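PDB 3LZD: 2-(3-amino-3-carboxypropyl)histidine synthase from Pyrococcus horikoshii, which catalyses the first step of diphthamide biosynthesis, transferring the 3-amino-3-carboxypropyl group of S-adenosyl-L-methionine to a histidine of translation elongation factor 2. Local coordinates for residues A256-A261 with V344-G349. Sequence-based numbering, arbitrary orientation.
Sequences AQIAKA and VEILLG
Ile258 and Ala261, one turn apart on helix 248-261, meet Leu347 and Ile346 in the last turn of helix 341-347 mainly through apolar side chains; no hydrogen bond spans the two segments. The tight part lies around Leu347. CD1 of Leu347 comes within 3.5 Å of CB of Ala261 and 3.7 Å of the carbonyl O of Ile258, so the leucine tip sits against backbone as well as side chain. Ile258 and Leu347 run past one another in opposite directions, CG2 of the isoleucine lying 3.8 Å from CB of the leucine. In Ile258 the two branches divide the work: with CG1 beside the backbone N (chi1 -75°) and the chain extended, CG2 faces Leu347 while CD1 reaches Ile346. There the packing is looser: the two isoleucines cross at about a right angle, touching at 4.0 Å between CD1 of Ile258 and CG2 of Ile346, and Ile346 is partly exposed. Cutting Ile258 back to an alanine would probably open a gap beside CB of Leu347 and take from CG2 of Ile346 its contact with CD1. Ala259 and Lys260 point away on the solvent side of their helix, and exposed Gly349, with positive phi, ends the other in a Schellman motif. Leu348 packs on helix 280-292, to which Glu345 is salt-bridged through Arg285. Leu339 of strand 338-339 touches both Ile258 and Leu347, bridging the helices; both pack on this edge of the four-stranded parallel sheet, Ala261 touching Ala317 and Val344 touching Val319 of strand 317-320: helix-on-sheet packing of an alpha/beta domain, away from the iron-sulfur cluster.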
ATOM      1  N   ALA A 256     -16.215 -25.813  -1.806  1.00 58.14           N
ATOM      2  CA  ALA A 256     -16.107 -25.597  -3.243  1.00 57.81           C
ATOM      3  C   ALA A 256     -14.740 -24.993  -3.533  1.00 59.61           C
ATOM      4  O   ALA A 256     -13.945 -25.557  -4.284  1.00 57.98           O
ATOM      5  CB  ALA A 256     -17.219 -24.651  -3.727  1.00 52.52           C
ATOM      6  N   GLN A 257     -14.467 -23.846  -2.918  1.00 59.55           N
ATOM      7  CA  GLN A 257     -13.193 -23.169  -3.112  1.00 57.85           C
ATOM      8  C   GLN A 257     -12.026 -24.122  -2.883  1.00 55.67           C
ATOM      9  O   GLN A 257     -11.079 -24.148  -3.670  1.00 57.78           O
ATOM     10  CB  GLN A 257     -13.089 -21.968  -2.172  1.00 61.87           C
ATOM     11  CG  GLN A 257     -13.425 -20.634  -2.830  1.00 73.11           C
ATOM     12  CD  GLN A 257     -12.224 -20.022  -3.538  1.00 77.32           C
ATOM     13  OE1 GLN A 257     -11.162 -19.830  -2.933  1.00 86.67           O
ATOM     14  NE2 GLN A 257     -12.395 -19.678  -4.802  1.00 79.43           N
ATOM     15  N   ILE A 258     -12.091 -24.910  -1.815  1.00 53.38           N
ATOM     16  CA  ILE A 258     -11.019 -25.857  -1.521  1.00 55.71           C
ATOM     17  C   ILE A 258     -10.890 -26.848  -2.676  1.00 57.81           C
ATOM     18  O   ILE A 258      -9.784 -27.216  -3.074  1.00 55.84           O
ATOM     19  CB  ILE A 258     -11.294 -26.644  -0.217  1.00 53.38           C
ATOM     20  CG1 ILE A 258     -11.050 -25.743   0.999  1.00 48.70           C
ATOM     21  CG2 ILE A 258     -10.393 -27.875  -0.145  1.00 57.03           C
ATOM     22  CD1 ILE A 258     -11.554 -26.324   2.311  1.00 44.48           C
ATOM     23  N   ALA A 259     -12.034 -27.276  -3.205  1.00 55.99           N
ATOM     24  CA  ALA A 259     -12.062 -28.219  -4.312  1.00 52.00           C
ATOM     25  C   ALA A 259     -11.275 -27.655  -5.488  1.00 52.68           C
ATOM     26  O   ALA A 259     -10.364 -28.300  -6.004  1.00 51.13           O
ATOM     27  CB  ALA A 259     -13.506 -28.489  -4.727  1.00 50.79           C
ATOM     28  N   LYS A 260     -11.624 -26.440  -5.898  1.00 54.43           N
ATOM     29  CA  LYS A 260     -10.961 -25.785  -7.017  1.00 56.33           C
ATOM     30  C   LYS A 260      -9.447 -25.707  -6.862  1.00 56.39           C
ATOM     31  O   LYS A 260      -8.738 -25.466  -7.836  1.00 58.05           O
ATOM     32  CB  LYS A 260     -11.509 -24.372  -7.207  1.00 63.10           C
ATOM     33  CG  LYS A 260     -13.016 -24.287  -7.405  1.00 67.72           C
ATOM     34  CD  LYS A 260     -13.460 -22.833  -7.499  1.00 69.37           C
ATOM     35  CE  LYS A 260     -14.966 -22.716  -7.647  1.00 74.95           C
ATOM     36  NZ  LYS A 260     -15.406 -21.294  -7.658  1.00 74.35           N
ATOM     37  N   ALA A 261      -8.948 -25.897  -5.645  1.00 51.13           N
ATOM     38  CA  ALA A 261      -7.513 -25.822  -5.417  1.00 50.95           C
ATOM     39  C   ALA A 261      -6.880 -27.205  -5.340  1.00 56.37           C
ATOM     40  O   ALA A 261      -5.657 -27.333  -5.283  1.00 54.88           O
ATOM     41  CB  ALA A 261      -7.231 -25.047  -4.146  1.00 46.57           C
ATOM     42  N   VAL A 344      -6.218 -24.971   4.113  1.00 50.42           N
ATOM     43  CA  VAL A 344      -5.117 -25.664   3.455  1.00 54.50           C
ATOM     44  C   VAL A 344      -4.971 -27.047   4.070  1.00 57.77           C
ATOM     45  O   VAL A 344      -4.830 -28.051   3.364  1.00 56.55           O
ATOM     46  CB  VAL A 344      -3.783 -24.905   3.632  1.00 53.76           C
ATOM     47  CG1 VAL A 344      -2.613 -25.866   3.558  1.00 54.02           C
ATOM     48  CG2 VAL A 344      -3.648 -23.867   2.550  1.00 52.59           C
ATOM     49  N   GLU A 345      -5.008 -27.080   5.397  1.00 59.45           N
ATOM     50  CA  GLU A 345      -4.881 -28.317   6.152  1.00 58.38           C
ATOM     51  C   GLU A 345      -5.989 -29.303   5.765  1.00 55.66           C
ATOM     52  O   GLU A 345      -5.768 -30.510   5.745  1.00 56.25           O
ATOM     53  CB  GLU A 345      -4.895 -27.996   7.647  1.00 58.51           C
ATOM     54  CG  GLU A 345      -3.882 -26.901   8.001  1.00 63.59           C
ATOM     55  CD  GLU A 345      -3.901 -26.485   9.467  1.00 69.63           C
ATOM     56  OE1 GLU A 345      -5.002 -26.248  10.015  1.00 69.98           O
ATOM     57  OE2 GLU A 345      -2.806 -26.375  10.064  1.00 64.77           O
ATOM     58  N   ILE A 346      -7.170 -28.795   5.436  1.00 52.58           N
ATOM     59  CA  ILE A 346      -8.254 -29.674   5.017  1.00 50.35           C
ATOM     60  C   ILE A 346      -7.917 -30.199   3.631  1.00 54.88           C
ATOM     61  O   ILE A 346      -8.046 -31.391   3.368  1.00 58.44           O
ATOM     62  CB  ILE A 346      -9.608 -28.937   4.945  1.00 48.50           C
ATOM     63  CG1 ILE A 346     -10.125 -28.650   6.350  1.00 44.67           C
ATOM     64  CG2 ILE A 346     -10.616 -29.767   4.182  1.00 45.15           C
ATOM     65  CD1 ILE A 346     -11.471 -27.945   6.365  1.00 47.54           C
ATOM     66  N   LEU A 347      -7.469 -29.306   2.750  1.00 55.49           N
ATOM     67  CA  LEU A 347      -7.117 -29.695   1.386  1.00 57.36           C
ATOM     68  C   LEU A 347      -6.029 -30.769   1.366  1.00 60.03           C
ATOM     69  O   LEU A 347      -6.114 -31.735   0.606  1.00 58.56           O
ATOM     70  CB  LEU A 347      -6.660 -28.475   0.579  1.00 56.33           C
ATOM     71  CG  LEU A 347      -6.211 -28.709  -0.873  1.00 57.38           C
ATOM     72  CD1 LEU A 347      -6.372 -27.438  -1.683  1.00 61.94           C
ATOM     73  CD2 LEU A 347      -4.765 -29.169  -0.902  1.00 57.06           C
ATOM     74  N   LEU A 348      -5.008 -30.591   2.195  1.00 56.70           N
ATOM     75  CA  LEU A 348      -3.922 -31.555   2.271  1.00 59.13           C
ATOM     76  C   LEU A 348      -4.344 -32.844   2.978  1.00 65.09           C
ATOM     77  O   LEU A 348      -3.577 -33.804   3.032  1.00 68.87           O
ATOM     78  CB  LEU A 348      -2.727 -30.947   2.997  1.00 52.66           C
ATOM     79  CG  LEU A 348      -1.994 -29.825   2.268  1.00 53.92           C
ATOM     80  CD1 LEU A 348      -0.723 -29.493   3.043  1.00 56.66           C
ATOM     81  CD2 LEU A 348      -1.647 -30.261   0.846  1.00 54.43           C
ATOM     82  N   GLY A 349      -5.555 -32.857   3.529  1.00 65.60           N
ATOM     83  CA  GLY A 349      -6.049 -34.039   4.213  1.00 66.32           C
ATOM     84  C   GLY A 349      -5.584 -34.211   5.648  1.00 67.03           C
ATOM     85  O   GLY A 349      -5.672 -35.305   6.196  1.00 70.85           O
TER